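Local coordinates for protein exoglucanase A (Cellulomonas fimi, PDB 7CBD) that hydrolyses the beta-1,4-glucosidic linkages of cellulose with inversion of anomeric configuration, releasing cellobiose, this chain being its family 6 catalytic domain, at residues V6-Y10 and D359-W363. Residues are numbered along the deposited sequence; the frame is centred on the assembly and turned at random.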
loop_
_atom_site.group_PDB
_atom_site.type_symbol
_atom_site.label_atom_id
_atom_site.label_comp_id
_atom_site.label_asym_id
_atom_site.label_seq_id
_atom_site.Cartn_x
_atom_site.Cartn_y
_atom_site.Cartn_z
ATOM N N VAL A 6 -4.640 -5.553 -21.842
ATOM C CA VAL A 6 -5.870 -4.788 -21.669
ATOM C C VAL A 6 -5.619 -3.480 -20.931
ATOM O O VAL A 6 -4.584 -3.270 -20.292
ATOM C CB VAL A 6 -7.005 -5.595 -20.997
ATOM C CG1 VAL A 6 -7.361 -6.821 -21.828
ATOM C CG2 VAL A 6 -6.635 -5.977 -19.562
ATOM N N ASP A 7 -6.605 -2.585 -21.018
ATOM C CA ASP A 7 -6.523 -1.294 -20.344
ATOM C C ASP A 7 -6.603 -1.438 -18.827
ATOM O O ASP A 7 -5.922 -0.717 -18.090
ATOM C CB ASP A 7 -7.655 -0.397 -20.834
ATOM C CG ASP A 7 -7.795 0.843 -19.994
ATOM O OD1 ASP A 7 -6.876 1.688 -20.041
ATOM O OD2 ASP A 7 -8.793 0.953 -19.248
ATOM N N ASN A 8 -7.447 -2.342 -18.339
ATOM C CA ASN A 8 -7.658 -2.527 -16.906
ATOM C C ASN A 8 -7.724 -4.023 -16.638
ATOM O O ASN A 8 -8.761 -4.656 -16.898
ATOM C CB ASN A 8 -8.938 -1.841 -16.440
ATOM C CG ASN A 8 -9.194 -2.060 -14.960
ATOM O OD1 ASN A 8 -8.364 -2.640 -14.259
ATOM N ND2 ASN A 8 -10.342 -1.612 -14.479
ATOM N N PRO A 9 -6.649 -4.621 -16.109
ATOM C CA PRO A 9 -6.659 -6.072 -15.883
ATOM C C PRO A 9 -7.678 -6.512 -14.845
ATOM O O PRO A 9 -8.055 -7.692 -14.832
ATOM C CB PRO A 9 -5.220 -6.368 -15.436
ATOM C CG PRO A 9 -4.789 -5.088 -14.766
ATOM C CD PRO A 9 -5.419 -3.993 -15.597
ATOM N N TYR A 10 -8.164 -5.593 -14.002
ATOM C CA TYR A 10 -9.138 -5.930 -12.969
ATOM C C TYR A 10 -10.569 -6.008 -13.484
ATOM O O TYR A 10 -11.408 -6.615 -12.816
ATOM C CB TYR A 10 -9.074 -4.915 -11.827
ATOM C CG TYR A 10 -7.751 -4.885 -11.091
ATOM C CD1 TYR A 10 -7.539 -5.677 -9.971
ATOM C CD2 TYR A 10 -6.721 -4.048 -11.506
ATOM C CE1 TYR A 10 -6.328 -5.647 -9.287
ATOM C CE2 TYR A 10 -5.508 -4.007 -10.833
ATOM C CZ TYR A 10 -5.322 -4.803 -9.723
ATOM O OH TYR A 10 -4.114 -4.751 -9.070
ATOM N N ASP A 359 -9.093 1.814 -11.365
ATOM C CA ASP A 359 -9.208 0.462 -11.902
ATOM C C ASP A 359 -9.790 -0.502 -10.875
ATOM O O ASP A 359 -10.502 -1.444 -11.246
ATOM C CB ASP A 359 -7.830 -0.061 -12.323
ATOM C CG ASP A 359 -7.343 0.515 -13.643
ATOM O OD1 ASP A 359 -8.108 1.194 -14.362
ATOM O OD2 ASP A 359 -6.161 0.282 -13.964
ATOM N N ALA A 360 -9.476 -0.300 -9.595
ATOM C CA ALA A 360 -9.848 -1.211 -8.519
ATOM C C ALA A 360 -9.427 -0.615 -7.184
ATOM O O ALA A 360 -8.533 0.236 -7.114
ATOM C CB ALA A 360 -9.169 -2.573 -8.679
ATOM N N PHE A 361 -10.092 -1.076 -6.124
ATOM C CA PHE A 361 -9.523 -1.056 -4.781
ATOM C C PHE A 361 -8.849 -2.401 -4.555
ATOM O O PHE A 361 -9.373 -3.449 -4.960
ATOM C CB PHE A 361 -10.600 -0.835 -3.712
ATOM C CG PHE A 361 -11.276 0.501 -3.797
ATOM C CD1 PHE A 361 -10.555 1.636 -4.135
ATOM C CD2 PHE A 361 -12.633 0.627 -3.527
ATOM C CE1 PHE A 361 -11.173 2.868 -4.215
ATOM C CE2 PHE A 361 -13.259 1.865 -3.601
ATOM C CZ PHE A 361 -12.528 2.984 -3.955
ATOM N N VAL A 362 -7.678 -2.365 -3.916
ATOM C CA VAL A 362 -6.848 -3.541 -3.696
ATOM C C VAL A 362 -6.346 -3.499 -2.262
ATOM O O VAL A 362 -6.278 -2.438 -1.638
ATOM C CB VAL A 362 -5.654 -3.589 -4.678
ATOM C CG1 VAL A 362 -6.115 -3.972 -6.068
ATOM C CG2 VAL A 362 -4.964 -2.229 -4.715
ATOM N N TRP A 363 -5.988 -4.671 -1.738
ATOM C CA TRP A 363 -5.257 -4.777 -0.472
ATOM C C TRP A 363 -3.827 -5.147 -0.836
ATOM O O TRP A 363 -3.511 -6.326 -1.043
ATOM C CB TRP A 363 -5.878 -5.808 0.460
ATOM C CG TRP A 363 -7.139 -5.348 1.104
ATOM C CD1 TRP A 363 -7.795 -4.161 0.900
ATOM C CD2 TRP A 363 -7.904 -6.071 2.071
ATOM N NE1 TRP A 363 -8.923 -4.106 1.697
ATOM C CE2 TRP A 363 -9.016 -5.272 2.413
ATOM C CE3 TRP A 363 -7.758 -7.322 2.676
ATOM C CZ2 TRP A 363 -9.976 -5.687 3.338
ATOM C CZ3 TRP A 363 -8.711 -7.736 3.591
ATOM C CH2 TRP A 363 -9.809 -6.918 3.913
HETATM O O HOH W 1 -7.749 2.199 -16.926
#
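Ala360 CB sits over one face of the Tyr10 ring, 3.9 Å from the ring centroid and displaced toward the CG end, a CH-pi contact. Farther along the ring, Val362 CG1 comes in obliquely to within 3.6 Å of Tyr10 CE1, while Asn8 OD1 lies at the ring edge in its plane. The second flat pair is the Asn8 amide stacked on the Asp359 carboxylate, planes 17° apart, the two side chains lying alongside and running antiparallel. With chi1 at 178° the Asn8 side chain extends from the backbone, laying its amide along the carboxylate. Asn8 ND2 then gives a hydrogen bond to Asp359 O at 3.2 Å, in the carbonyl plane and on a lone pair. Asn8 OD1 accepts from Tyr10 N at 3.0 Å, the donor coming from above the amide carbonyl plane, which closes an Asx turn. Replacing Asn8 by alanine would remove the amide and is likely to leave Tyr10 N and Asp359 O without these partners and the carboxylate without its stacking neighbour. The contact joins the N-terminal loop to strand 358-362 at the N-terminal ends of the barrel strands, away from the active-site residues; Tyr10 OH hydrogen-bonds Asn90 OD1. A water bridges Asp7 OD2 and Asp359 OD1, 2.8 Å from each, and together with the Tyr190 hydroxyl, bonded to Asp359 OD2, it satisfies the buried carboxylate. Asp7 OD2 and Asp359 OD1 are 4.9 Å apart, like charges whose repulsion the water between them probably eases.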